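Local coordinates for plasmin and fibronectin-binding protein A (Streptococcus pneumoniae, PDB 4MR0), which acts as a fibronectin-dependent adhesin and invasin of the pneumococcal surface, binding human fibronectin, plasmin, plasminogen and serum albumin, at residues Ser243-Ile248 with Val259-Ser264; Ser251-Ile256 with Ser275-Val280; Ile270-Ser275 with Glu303-Glu308; Pro309-Gly314 with Leu356-Pro361; Lys325-Thr330 with Asn360-Lys365. One frame throughout, in Å; residues are numbered along the deposited sequence.

Contact 1 (Ser243-Ile248 with Val259-Ser264); sequences SGAFAI and VTFKDS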
# COMPACT_ATOMS: atom_id res chain seq x y z
N SER A 243 11.78 -10.81 -2.67
CA SER A 243 11.57 -11.48 -1.40
C SER A 243 10.44 -10.78 -0.66
O SER A 243 10.22 -9.58 -0.83
CB SER A 243 12.85 -11.49 -0.55
OG SER A 243 13.16 -10.21 -0.06
N GLY A 244 9.72 -11.55 0.16
CA GLY A 244 8.61 -11.02 0.93
C GLY A 244 8.44 -11.83 2.20
O GLY A 244 9.20 -12.78 2.44
N ALA A 245 7.44 -11.49 3.01
CA ALA A 245 7.22 -12.22 4.26
C ALA A 245 5.96 -13.07 4.29
O ALA A 245 5.99 -14.22 4.75
CB ALA A 245 7.19 -11.24 5.44
N PHE A 246 4.85 -12.51 3.81
CA PHE A 246 3.57 -13.21 3.83
C PHE A 246 2.83 -13.23 2.50
O PHE A 246 2.77 -12.23 1.79
CB PHE A 246 2.63 -12.57 4.86
CG PHE A 246 3.02 -12.81 6.29
CD1 PHE A 246 2.61 -13.97 6.95
CD2 PHE A 246 3.75 -11.86 7.00
CE1 PHE A 246 2.93 -14.18 8.29
CE2 PHE A 246 4.08 -12.06 8.34
CZ PHE A 246 3.66 -13.21 8.99
N ALA A 247 2.25 -14.39 2.18
CA ALA A 247 1.42 -14.55 0.99
C ALA A 247 0.13 -15.12 1.57
O ALA A 247 0.03 -16.32 1.83
CB ALA A 247 2.04 -15.52 -0.00
N ILE A 248 -0.83 -14.24 1.81
CA ILE A 248 -2.11 -14.60 2.40
C ILE A 248 -3.17 -14.70 1.30
O ILE A 248 -3.58 -13.69 0.74
CB ILE A 248 -2.53 -13.54 3.44
CG1 ILE A 248 -1.44 -13.43 4.51
CG2 ILE A 248 -3.86 -13.90 4.07
CD1 ILE A 248 -1.57 -12.22 5.39
N VAL A 259 5.13 -6.58 14.32
CA VAL A 259 6.20 -7.27 13.62
C VAL A 259 7.06 -6.25 12.89
O VAL A 259 6.55 -5.29 12.33
CB VAL A 259 5.65 -8.26 12.56
CG1 VAL A 259 6.82 -8.96 11.87
CG2 VAL A 259 4.71 -9.27 13.21
N THR A 260 8.37 -6.47 12.91
CA THR A 260 9.29 -5.58 12.22
C THR A 260 9.72 -6.30 10.94
O THR A 260 10.37 -7.34 11.02
CB THR A 260 10.53 -5.27 13.09
OG1 THR A 260 10.12 -4.57 14.27
CG2 THR A 260 11.53 -4.40 12.32
N PHE A 261 9.35 -5.77 9.79
CA PHE A 261 9.70 -6.37 8.50
C PHE A 261 10.90 -5.63 7.91
O PHE A 261 10.84 -4.42 7.71
CB PHE A 261 8.54 -6.26 7.52
CG PHE A 261 7.29 -6.93 7.99
CD1 PHE A 261 6.43 -6.29 8.88
CD2 PHE A 261 6.94 -8.19 7.50
CE1 PHE A 261 5.24 -6.89 9.28
CE2 PHE A 261 5.77 -8.81 7.90
CZ PHE A 261 4.91 -8.15 8.79
N LYS A 262 11.96 -6.37 7.61
CA LYS A 262 13.16 -5.74 7.08
C LYS A 262 13.67 -6.19 5.73
O LYS A 262 13.65 -7.38 5.39
CB LYS A 262 14.33 -5.93 8.06
CG LYS A 262 14.14 -5.36 9.45
CD LYS A 262 15.42 -5.58 10.25
CE LYS A 262 15.30 -5.03 11.67
NZ LYS A 262 16.59 -5.20 12.41
N ASP A 263 14.14 -5.22 4.97
CA ASP A 263 14.79 -5.43 3.68
C ASP A 263 14.19 -6.37 2.65
O ASP A 263 14.74 -7.44 2.36
CB ASP A 263 16.24 -5.83 3.94
CG ASP A 263 16.92 -4.89 4.93
OD1 ASP A 263 16.88 -3.67 4.68
OD2 ASP A 263 17.47 -5.38 5.94
N SER A 264 13.07 -5.96 2.08
CA SER A 264 12.41 -6.74 1.05
C SER A 264 13.25 -6.56 -0.22
O SER A 264 13.71 -5.45 -0.50
CB SER A 264 11.00 -6.19 0.82
OG SER A 264 10.43 -6.73 -0.36
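Phe246 and Phe261 meet rim to rim inside the protein, and Ala245 fills in beside them. This is the tight part of the contact. CE2 of Phe246 lies 3.7 Å from CE2 of Phe261, and each CE2 lies near the plane of the other ring, at its edge. The two side chains cross at about a right angle. Ala245 CB also touches the edge of the Phe261 ring, 3.7 Å from CD2. One face of the Phe261 ring carries Val259 CG1, offset toward the rim. Phe285 stacks on Phe261, while Tyr216 meets Phe246 edge-to-face.

The end at Ser243 and Ser264 is polar but also buried. One hydrogen bond crosses here: Ser264 OG donates to Ser243 O at 2.9 Å. The donor is tilted 23° from the carbonyl plane. Ser264 OG stands anti to its own backbone N (chi1 168°). Toward Ser264, Ser243 OG makes a packing contact, 3.7 Å from Ser264 CA; its hydrogen bonds are with Tyr265 N and Met223 O.

The solvent side contrasts with both. On the outer side of strand 260-264, Thr260 and Lys262 are partly exposed. Thr260 OG1 bonds to Arg284 NE there. Asp263 is buried, and its OD1 is held by the hydroxyls of Ser339 and Ser342.

The chain turns a corner at Ala245, and aromatic side chains from different faces meet across the interior. Such packing of inward-pointing aromatic side chains within a coil is typical of the right-handed parallel beta-helix of the pectate lyase-like fold.

Contact 2 (Ser251-Ile256 with Ser275-Val280); sequences SNNVTI and SKNVLV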
# COMPACT_ATOMS: atom_id res chain seq x y z
N SER A 251 -7.85 -16.55 2.58
CA SER A 251 -7.89 -16.70 4.02
C SER A 251 -8.96 -15.85 4.70
O SER A 251 -9.53 -14.93 4.09
CB SER A 251 -6.51 -16.38 4.61
OG SER A 251 -6.29 -17.09 5.81
N ASN A 252 -9.21 -16.14 5.97
CA ASN A 252 -10.23 -15.44 6.75
C ASN A 252 -9.74 -15.19 8.18
O ASN A 252 -9.15 -16.08 8.79
CB ASN A 252 -11.50 -16.28 6.82
CG ASN A 252 -12.02 -16.66 5.45
OD1 ASN A 252 -12.68 -15.86 4.78
ND2 ASN A 252 -11.73 -17.90 5.02
N ASN A 253 -10.01 -14.00 8.71
CA ASN A 253 -9.62 -13.67 10.07
C ASN A 253 -8.14 -13.91 10.32
O ASN A 253 -7.75 -14.81 11.06
CB ASN A 253 -10.46 -14.49 11.06
CG ASN A 253 -11.93 -14.12 11.02
OD1 ASN A 253 -12.80 -14.97 10.87
ND2 ASN A 253 -12.21 -12.83 11.15
N VAL A 254 -7.31 -13.10 9.68
CA VAL A 254 -5.87 -13.20 9.82
C VAL A 254 -5.40 -11.94 10.52
O VAL A 254 -5.78 -10.83 10.13
CB VAL A 254 -5.17 -13.30 8.45
CG1 VAL A 254 -3.66 -13.40 8.63
CG2 VAL A 254 -5.70 -14.52 7.70
N THR A 255 -4.58 -12.10 11.55
CA THR A 255 -4.07 -10.96 12.30
C THR A 255 -2.55 -10.96 12.39
O THR A 255 -1.96 -11.93 12.86
CB THR A 255 -4.62 -10.95 13.75
OG1 THR A 255 -6.05 -10.87 13.72
CG2 THR A 255 -4.07 -9.76 14.53
N ILE A 256 -1.93 -9.89 11.91
CA ILE A 256 -0.47 -9.75 11.96
C ILE A 256 -0.22 -8.48 12.76
O ILE A 256 -0.69 -7.41 12.38
CB ILE A 256 0.14 -9.58 10.54
CG1 ILE A 256 -0.03 -10.87 9.74
CG2 ILE A 256 1.61 -9.22 10.66
CD1 ILE A 256 0.46 -10.77 8.31
N SER A 275 -8.74 -12.48 0.45
CA SER A 275 -8.84 -12.75 1.88
C SER A 275 -9.74 -11.76 2.60
O SER A 275 -9.77 -10.58 2.26
CB SER A 275 -7.44 -12.76 2.50
OG SER A 275 -6.68 -13.82 1.96
N LYS A 276 -10.46 -12.25 3.61
CA LYS A 276 -11.40 -11.42 4.35
C LYS A 276 -11.05 -11.26 5.83
O LYS A 276 -10.57 -12.20 6.48
CB LYS A 276 -12.80 -12.02 4.20
CG LYS A 276 -13.91 -11.23 4.88
CD LYS A 276 -15.25 -11.95 4.73
CE LYS A 276 -16.37 -11.19 5.43
NZ LYS A 276 -17.67 -11.90 5.35
N ASN A 277 -11.28 -10.06 6.36
CA ASN A 277 -11.00 -9.78 7.76
C ASN A 277 -9.52 -9.94 8.08
O ASN A 277 -9.15 -10.76 8.92
CB ASN A 277 -11.81 -10.72 8.66
CG ASN A 277 -13.30 -10.41 8.64
OD1 ASN A 277 -14.12 -11.28 8.91
ND2 ASN A 277 -13.64 -9.16 8.33
N VAL A 278 -8.68 -9.16 7.41
CA VAL A 278 -7.25 -9.21 7.65
C VAL A 278 -6.82 -7.91 8.31
O VAL A 278 -7.17 -6.81 7.85
CB VAL A 278 -6.44 -9.38 6.36
CG1 VAL A 278 -4.96 -9.52 6.69
CG2 VAL A 278 -6.94 -10.59 5.60
N LEU A 279 -6.05 -8.03 9.38
CA LEU A 279 -5.56 -6.88 10.11
C LEU A 279 -4.04 -6.92 10.21
O LEU A 279 -3.47 -7.95 10.54
CB LEU A 279 -6.15 -6.86 11.53
CG LEU A 279 -5.64 -5.79 12.50
CD1 LEU A 279 -6.09 -4.41 12.03
CD2 LEU A 279 -6.17 -6.06 13.91
N VAL A 280 -3.41 -5.80 9.89
CA VAL A 280 -1.97 -5.65 10.02
C VAL A 280 -1.95 -4.49 11.02
O VAL A 280 -2.48 -3.41 10.72
CB VAL A 280 -1.31 -5.25 8.70
CG1 VAL A 280 0.17 -4.94 8.92
CG2 VAL A 280 -1.46 -6.40 7.68
O HOH W 1 -8.46 -10.10 11.62
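Val254 pairs with Val278 across two parallel strands whose short axes are 4.8 Å apart.

Backbone hydrogen bonds do most of the joining. Lys276 N donates to Ser251 O, and Asn253 N to Lys276 O. At the corner itself Val254 N donates to Asn277 O. Past Asn253 and Asn277 the ladder goes on. Leu279 N gives to Val254 O at 2.9 Å. Ile256 N gives to Leu279 O at 2.8 Å, nearly straight at 172°.

One side-chain hydrogen bond adds to these. Ser275 OG, anti to its carbonyl carbon (chi1 -64°), accepts from Ser251 N at 3.0 Å. The same hydroxyl donates to Ala273 O. Ser251 OG instead bonds to Thr211 OG1.

Water 1 bridges the strands on the outer side. It donates to Asn277 O at 2.9 Å and bonds to Thr255 OG1.

Apolar contacts lie on the face of Val254, Ile256, Val278 and Val280. CG1 of Val278 is 4.2 Å from CB of Val254. This face is buried, and Val254 and Ile256 also pack on Ile248. Thr255 and Leu279 point to the other, partly exposed face.

At the corner, Asn253 and Asn277 lie alongside each other and point the same way, with amide planes 22° apart. Both have left-handed backbone angles. Matching asparagines at the turns of successive coils are consistent with an asparagine ladder, as known from pectate lyase-like parallel beta-helices.

Contact 3 (Ile270-Ser275 with Glu303-Glu308); sequences IQIAGS and ESIQIE. With MN (manganese (II) ion), chain G.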
# COMPACT_ATOMS: atom_id res chain seq x y z
N ILE A 270 3.97 -8.12 2.23
CA ILE A 270 2.72 -8.83 2.45
C ILE A 270 1.79 -8.73 1.25
O ILE A 270 1.63 -7.66 0.67
CB ILE A 270 1.96 -8.26 3.67
CG1 ILE A 270 2.80 -8.40 4.94
CG2 ILE A 270 0.61 -8.96 3.83
CD1 ILE A 270 2.21 -7.69 6.16
N GLN A 271 1.19 -9.85 0.88
CA GLN A 271 0.20 -9.88 -0.20
C GLN A 271 -1.05 -10.49 0.40
O GLN A 271 -1.02 -11.58 0.96
CB GLN A 271 0.66 -10.73 -1.39
CG GLN A 271 1.81 -10.13 -2.19
CD GLN A 271 2.28 -11.05 -3.30
OE1 GLN A 271 1.64 -11.18 -4.34
NE2 GLN A 271 3.42 -11.71 -3.08
N ILE A 272 -2.16 -9.76 0.28
CA ILE A 272 -3.44 -10.20 0.81
C ILE A 272 -4.33 -10.31 -0.41
O ILE A 272 -4.71 -9.29 -1.00
CB ILE A 272 -4.01 -9.14 1.79
CG1 ILE A 272 -3.03 -8.94 2.95
CG2 ILE A 272 -5.38 -9.57 2.31
CD1 ILE A 272 -3.35 -7.72 3.82
N ALA A 273 -4.64 -11.54 -0.80
CA ALA A 273 -5.43 -11.80 -2.00
C ALA A 273 -6.63 -12.68 -1.71
O ALA A 273 -6.49 -13.77 -1.15
CB ALA A 273 -4.55 -12.48 -3.05
N GLY A 274 -7.81 -12.22 -2.13
CA GLY A 274 -9.02 -12.97 -1.90
C GLY A 274 -9.19 -13.35 -0.45
O GLY A 274 -9.74 -14.41 -0.13
N SER A 275 -8.74 -12.48 0.45
CA SER A 275 -8.84 -12.75 1.88
C SER A 275 -9.74 -11.76 2.60
O SER A 275 -9.77 -10.58 2.26
CB SER A 275 -7.44 -12.76 2.50
OG SER A 275 -6.68 -13.82 1.96
N GLU A 303 4.37 -2.82 -4.11
CA GLU A 303 3.83 -2.28 -2.86
C GLU A 303 4.28 -3.17 -1.70
O GLU A 303 4.30 -4.39 -1.84
CB GLU A 303 2.29 -2.25 -2.91
CG GLU A 303 1.69 -1.50 -4.10
CD GLU A 303 1.44 -2.38 -5.31
OE1 GLU A 303 1.86 -3.57 -5.30
OE2 GLU A 303 0.83 -1.89 -6.28
N SER A 304 4.64 -2.57 -0.57
CA SER A 304 5.07 -3.36 0.58
C SER A 304 3.91 -4.19 1.13
O SER A 304 4.10 -5.30 1.65
CB SER A 304 5.65 -2.45 1.66
OG SER A 304 6.84 -1.85 1.16
N ILE A 305 2.70 -3.64 1.03
CA ILE A 305 1.50 -4.36 1.43
C ILE A 305 0.54 -4.23 0.26
O ILE A 305 -0.02 -3.16 0.02
CB ILE A 305 0.83 -3.78 2.69
CG1 ILE A 305 1.77 -3.90 3.89
CG2 ILE A 305 -0.46 -4.54 2.97
CD1 ILE A 305 1.20 -3.32 5.18
N GLN A 306 0.37 -5.31 -0.48
CA GLN A 306 -0.53 -5.32 -1.61
C GLN A 306 -1.83 -5.99 -1.20
O GLN A 306 -1.83 -7.03 -0.55
CB GLN A 306 0.11 -6.09 -2.78
CG GLN A 306 -0.76 -6.19 -4.03
CD GLN A 306 -0.07 -6.95 -5.15
OE1 GLN A 306 0.61 -7.95 -4.90
NE2 GLN A 306 -0.25 -6.49 -6.38
N ILE A 307 -2.94 -5.36 -1.56
CA ILE A 307 -4.27 -5.86 -1.26
C ILE A 307 -4.88 -6.04 -2.64
O ILE A 307 -5.11 -5.06 -3.36
CB ILE A 307 -5.07 -4.84 -0.43
CG1 ILE A 307 -4.31 -4.53 0.86
CG2 ILE A 307 -6.47 -5.38 -0.13
CD1 ILE A 307 -4.85 -3.31 1.61
N GLU A 308 -5.15 -7.28 -3.01
CA GLU A 308 -5.63 -7.53 -4.36
C GLU A 308 -6.64 -8.67 -4.44
O GLU A 308 -6.86 -9.40 -3.48
CB GLU A 308 -4.42 -7.92 -5.21
CG GLU A 308 -3.84 -9.27 -4.75
CD GLU A 308 -2.42 -9.52 -5.23
OE1 GLU A 308 -2.11 -9.20 -6.39
OE2 GLU A 308 -1.62 -10.06 -4.43
MN MN G . 0.25 -9.99 -5.75
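Ile272 reaches over to both Ile305 and Ile307 on the buried, inward face of two parallel strands. Its CD1 lies 4.4 Å from Ile305 CG2 and about as far from Ile307 CG1. Ile270 CB packs on Ile305 CG1. Val278, Phe285 and Val329 continue this apolar interior.

Backbone hydrogen bonds make the next layer. Ile270 O and Ile272 O accept from Gln306 N and Glu308 N, while Ile270 N and Ile272 N give to Ser304 O and Gln306 O. Gly274 N ends the ladder on Glu308 O. Gly274 turns with a positive phi (53°), easiest for a residue without a side chain.

The other face is polar and holds a manganese ion. Gln271 OE1 binds it at 2.3 Å and Gln306 OE1 at 2.2 Å. The two glutamines lie side by side, amide planes 36° apart. Glu308 binds with both oxygens, OE2 at 2.3 Å and OE1 at 2.6 Å from the manganese. Its CG, between backbone N and carbonyl carbon (chi1 67°), touches Ala273 CB at 3.7 Å. Tyr317 OH bonds to Gln271 NE2, which probably helps fix that amide. Gly314 O completes this manganese site on the flank of the parallel beta-helix.

Contact 4 (Pro309-Gly314 with Leu356-Pro361); sequences PLTRKG and LSTQNP. With MN (manganese (II) ion), chain G.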
# COMPACT_ATOMS: atom_id res chain seq x y z
N PRO A 309 -7.30 -8.80 -5.61
CA PRO A 309 -8.27 -9.89 -5.78
C PRO A 309 -7.41 -11.12 -6.04
O PRO A 309 -6.22 -11.00 -6.33
CB PRO A 309 -9.08 -9.45 -7.00
CG PRO A 309 -8.13 -8.59 -7.77
CD PRO A 309 -7.43 -7.79 -6.68
N LEU A 310 -8.00 -12.31 -5.95
CA LEU A 310 -7.23 -13.53 -6.14
C LEU A 310 -7.21 -14.07 -7.57
O LEU A 310 -8.18 -14.69 -8.03
CB LEU A 310 -7.77 -14.60 -5.17
CG LEU A 310 -7.04 -15.94 -5.02
CD1 LEU A 310 -5.59 -15.71 -4.60
CD2 LEU A 310 -7.76 -16.78 -3.97
N THR A 311 -6.11 -13.80 -8.27
CA THR A 311 -5.92 -14.25 -9.65
C THR A 311 -4.50 -14.81 -9.75
O THR A 311 -3.65 -14.50 -8.93
CB THR A 311 -6.06 -13.10 -10.68
OG1 THR A 311 -4.96 -12.19 -10.54
CG2 THR A 311 -7.37 -12.36 -10.48
N ARG A 312 -4.25 -15.64 -10.76
CA ARG A 312 -2.93 -16.21 -10.93
C ARG A 312 -1.91 -15.13 -11.30
O ARG A 312 -0.74 -15.21 -10.93
CB ARG A 312 -2.98 -17.33 -11.98
CG ARG A 312 -3.83 -18.51 -11.52
CD ARG A 312 -3.98 -19.59 -12.58
NE ARG A 312 -2.73 -20.28 -12.86
CZ ARG A 312 -2.62 -21.31 -13.70
NH1 ARG A 312 -3.69 -21.75 -14.35
NH2 ARG A 312 -1.44 -21.89 -13.90
N LYS A 313 -2.37 -14.11 -12.02
CA LYS A 313 -1.52 -13.01 -12.43
C LYS A 313 -0.96 -12.26 -11.21
O LYS A 313 0.24 -12.00 -11.13
CB LYS A 313 -2.31 -12.04 -13.31
CG LYS A 313 -1.54 -10.79 -13.73
CD LYS A 313 -0.41 -11.11 -14.70
CE LYS A 313 0.44 -9.88 -15.00
NZ LYS A 313 -0.38 -8.73 -15.51
N GLY A 314 -1.83 -11.93 -10.26
CA GLY A 314 -1.37 -11.23 -9.07
C GLY A 314 -0.98 -12.14 -7.92
O GLY A 314 -0.35 -11.70 -6.96
N LEU A 356 -12.03 -6.97 -15.95
CA LEU A 356 -13.47 -7.19 -15.86
C LEU A 356 -13.76 -8.43 -15.03
O LEU A 356 -14.86 -8.59 -14.49
CB LEU A 356 -14.07 -7.37 -17.25
CG LEU A 356 -14.10 -6.16 -18.19
CD1 LEU A 356 -14.63 -6.60 -19.55
CD2 LEU A 356 -14.98 -5.07 -17.60
N SER A 357 -12.76 -9.31 -14.93
CA SER A 357 -12.90 -10.57 -14.20
C SER A 357 -12.48 -10.56 -12.73
O SER A 357 -12.53 -11.60 -12.08
CB SER A 357 -12.12 -11.67 -14.93
OG SER A 357 -12.62 -11.84 -16.24
N THR A 358 -12.04 -9.42 -12.21
CA THR A 358 -11.64 -9.36 -10.80
C THR A 358 -12.66 -8.54 -10.00
O THR A 358 -13.16 -7.53 -10.49
CB THR A 358 -10.26 -8.70 -10.61
OG1 THR A 358 -10.32 -7.33 -11.05
CG2 THR A 358 -9.19 -9.46 -11.38
N GLN A 359 -12.96 -8.99 -8.79
CA GLN A 359 -13.89 -8.27 -7.93
C GLN A 359 -13.05 -7.32 -7.08
O GLN A 359 -12.07 -7.73 -6.45
CB GLN A 359 -14.68 -9.25 -7.06
CG GLN A 359 -15.81 -8.61 -6.24
CD GLN A 359 -16.84 -7.88 -7.11
OE1 GLN A 359 -17.42 -8.46 -8.03
NE2 GLN A 359 -17.08 -6.61 -6.80
N ASN A 360 -13.43 -6.04 -7.07
CA ASN A 360 -12.72 -5.02 -6.32
C ASN A 360 -12.61 -5.24 -4.81
O ASN A 360 -13.61 -5.49 -4.14
CB ASN A 360 -13.38 -3.65 -6.55
CG ASN A 360 -13.12 -3.08 -7.94
OD1 ASN A 360 -12.67 -3.78 -8.85
ND2 ASN A 360 -13.41 -1.79 -8.11
N PRO A 361 -11.38 -5.19 -4.26
CA PRO A 361 -11.26 -5.37 -2.81
C PRO A 361 -12.12 -4.25 -2.18
O PRO A 361 -12.08 -3.11 -2.66
CB PRO A 361 -9.77 -5.17 -2.56
CG PRO A 361 -9.16 -5.81 -3.79
CD PRO A 361 -10.07 -5.31 -4.92
MN MN G . 0.25 -9.99 -5.75
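A manganese site and the loops that leave the beta-helix coils meet where Pro309 packs on Thr358 and Pro361. The loop 309-314 follows strand 306-308 and brings Gly314 O to the metal, 2.2 Å from the manganese. Gln271, Gln306 and Glu308 supply the other protein ligands. The loop 356-361 touches the beginning of this loop and leaves the metal alone.

Pro309 is the centre of the contact. Its ring offers a different atom to each neighbour. CG meets Thr358 CB at 3.6 Å. CB lies 3.5 Å from the backbone O of Gln359. Pro309 CD lies 3.9 Å from Pro361 CG. No hydrogen bond crosses between the two segments, so the join rests on van der Waals packing.

Both segments belong to long connections between strands of a parallel beta-helix, the part of the longer surface adhesin seen here. In this fold the coils are regular, while the loops that leave them vary in length and can build a surface of their own. Here one such loop lies against the next.

Thr311 extends the packing. Its CG2 is 3.5 Å from Thr358 CG2, methyl against methyl. In Thr311 the methyl is anti to the carbonyl carbon, and OG1 sits between the backbone N and that carbon (chi1 68°). OG1 thereby accepts from Gly314 N at 3.2 Å, with an angle of 167° at the hydrogen. This is an ST motif, and it ties the threonine that packs on Thr358 to the residue that binds manganese. Thr358 OG1 is engaged with Thr355 N.

Contact 5 (Lys325-Thr330 with Asn360-Lys365); sequences KSENVT and NPSNIK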
# COMPACT_ATOMS: atom_id res chain seq x y z
N LYS A 325 -12.46 -11.21 -4.31
CA LYS A 325 -11.97 -9.98 -3.70
C LYS A 325 -11.46 -10.17 -2.28
O LYS A 325 -11.70 -11.20 -1.65
CB LYS A 325 -13.08 -8.93 -3.65
CG LYS A 325 -14.18 -9.21 -2.62
CD LYS A 325 -15.14 -8.03 -2.53
CE LYS A 325 -16.30 -8.29 -1.58
NZ LYS A 325 -17.22 -7.11 -1.55
N SER A 326 -10.71 -9.18 -1.81
CA SER A 326 -10.23 -9.16 -0.43
C SER A 326 -11.28 -8.22 0.17
O SER A 326 -11.80 -7.35 -0.52
CB SER A 326 -8.84 -8.55 -0.33
OG SER A 326 -7.87 -9.53 -0.68
N GLU A 327 -11.59 -8.39 1.44
CA GLU A 327 -12.65 -7.60 2.04
C GLU A 327 -12.39 -7.40 3.52
O GLU A 327 -11.87 -8.29 4.19
CB GLU A 327 -13.96 -8.34 1.79
CG GLU A 327 -15.17 -7.88 2.56
CD GLU A 327 -16.36 -8.79 2.31
OE1 GLU A 327 -16.17 -9.90 1.77
OE2 GLU A 327 -17.49 -8.40 2.66
N ASN A 328 -12.74 -6.22 4.04
CA ASN A 328 -12.52 -5.91 5.44
C ASN A 328 -11.03 -6.03 5.79
O ASN A 328 -10.66 -6.79 6.68
CB ASN A 328 -13.34 -6.83 6.35
CG ASN A 328 -14.83 -6.83 6.00
OD1 ASN A 328 -15.34 -5.90 5.38
ND2 ASN A 328 -15.53 -7.89 6.42
N VAL A 329 -10.19 -5.30 5.08
CA VAL A 329 -8.76 -5.31 5.33
C VAL A 329 -8.41 -3.98 5.98
O VAL A 329 -8.79 -2.93 5.49
CB VAL A 329 -7.95 -5.46 4.02
CG1 VAL A 329 -6.46 -5.55 4.34
CG2 VAL A 329 -8.41 -6.69 3.26
N THR A 330 -7.69 -4.04 7.10
CA THR A 330 -7.31 -2.84 7.82
C THR A 330 -5.82 -2.85 8.14
O THR A 330 -5.30 -3.81 8.73
CB THR A 330 -8.07 -2.70 9.18
OG1 THR A 330 -9.48 -2.66 8.96
CG2 THR A 330 -7.66 -1.40 9.89
N ASN A 360 -13.43 -6.04 -7.07
CA ASN A 360 -12.72 -5.02 -6.32
C ASN A 360 -12.61 -5.24 -4.81
O ASN A 360 -13.61 -5.49 -4.14
CB ASN A 360 -13.38 -3.65 -6.55
CG ASN A 360 -13.12 -3.08 -7.94
OD1 ASN A 360 -12.67 -3.78 -8.85
ND2 ASN A 360 -13.41 -1.79 -8.11
N PRO A 361 -11.38 -5.19 -4.26
CA PRO A 361 -11.26 -5.37 -2.81
C PRO A 361 -12.12 -4.25 -2.18
O PRO A 361 -12.08 -3.11 -2.66
CB PRO A 361 -9.77 -5.17 -2.56
CG PRO A 361 -9.16 -5.81 -3.79
CD PRO A 361 -10.07 -5.31 -4.92
N SER A 362 -12.88 -4.56 -1.13
CA SER A 362 -13.74 -3.55 -0.52
C SER A 362 -13.63 -3.44 1.00
O SER A 362 -13.22 -4.39 1.67
CB SER A 362 -15.21 -3.82 -0.92
OG SER A 362 -15.67 -5.06 -0.40
N ASN A 363 -14.01 -2.28 1.52
CA ASN A 363 -13.95 -1.96 2.95
C ASN A 363 -12.51 -2.10 3.41
O ASN A 363 -12.17 -2.91 4.28
CB ASN A 363 -14.88 -2.86 3.78
CG ASN A 363 -15.00 -2.39 5.23
OD1 ASN A 363 -14.69 -1.24 5.54
ND2 ASN A 363 -15.47 -3.27 6.10
N ILE A 364 -11.67 -1.27 2.79
CA ILE A 364 -10.24 -1.22 3.05
C ILE A 364 -9.99 0.01 3.90
O ILE A 364 -10.26 1.14 3.48
CB ILE A 364 -9.46 -1.08 1.73
CG1 ILE A 364 -9.93 -2.16 0.73
CG2 ILE A 364 -7.96 -1.18 1.98
CD1 ILE A 364 -9.66 -3.58 1.20
N LYS A 365 -9.47 -0.20 5.11
CA LYS A 365 -9.20 0.91 6.01
C LYS A 365 -7.72 1.04 6.27
O LYS A 365 -7.05 0.08 6.65
CB LYS A 365 -9.94 0.69 7.33
CG LYS A 365 -11.44 0.64 7.19
CD LYS A 365 -12.12 0.35 8.53
CE LYS A 365 -13.63 0.40 8.38
NZ LYS A 365 -14.32 -0.13 9.59
O HOH W 2 -11.61 -2.86 7.14
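Lys325 reaches across to the next coil, past Asn360 O, and ends on Ser362. Its CB lies 3.5 Å from Asn360 O. CG stands between the backbone N and the carbonyl carbon (chi1 73°) and is farther from that oxygen. The chain is extended from there. CD comes back to Asn360 O at 3.4 Å, and CE nears Ser362 OG. NZ donates a hydrogen bond to Ser362 OG at 2.8 Å.

The backbones run parallel. Ser362 N gives to Ser326 O, Asn328 N to Ser362 O and Lys365 N to Val329 O. The bond from Val329 N to Asn363 O is weak.

At the corner Asn363 ND2 donates to Asn328 OD1 at 2.7 Å. The donor stands above the carbonyl plane, 43° out of it, and the two amide planes are 80° apart. Water 2 donates to Asn363 O and bonds to Thr330 OG1.

Inside, Val329 and Ile364 lie side by side, with CD1 of Ile364 3.8 Å from CB of Val329. Ile307 packs on both. Ser326 OG is bonded to Glu308 O, Ile272 O and Ser275 N.

Polar groups thus line the outer side and apolar ones the inner side of this pair of beta-helix coils. The lysine tip makes a hydrogen bond to a neutral hydroxyl, not a salt bridge, so Ser362 can give the ammonium group a polar partner but no opposite charge.

The contacts belong to adjoining coils of one parallel beta-helix, with contact 4 in the loops that leave them. Contacts 1, 2 and 3 share its apolar interior: Phe246 CD2 is 3.7 Å from Ile256 CD1, and Phe261 CZ is 3.8 Å from Ile270 CD1. Contact 2 passes into contact 5 through the next pair of strands, where Val278 O and Thr330 N are 2.9 Å apart; the centres of these contacts lie 10 Å apart. Contacts 3 and 4 meet at one manganese ion, and their centres are 11 Å apart. Contact 4 shares Asn360 and Pro361 with contact 5. A bound calcium ion lies about 3 Å from the Asn363 side chain of contact 5.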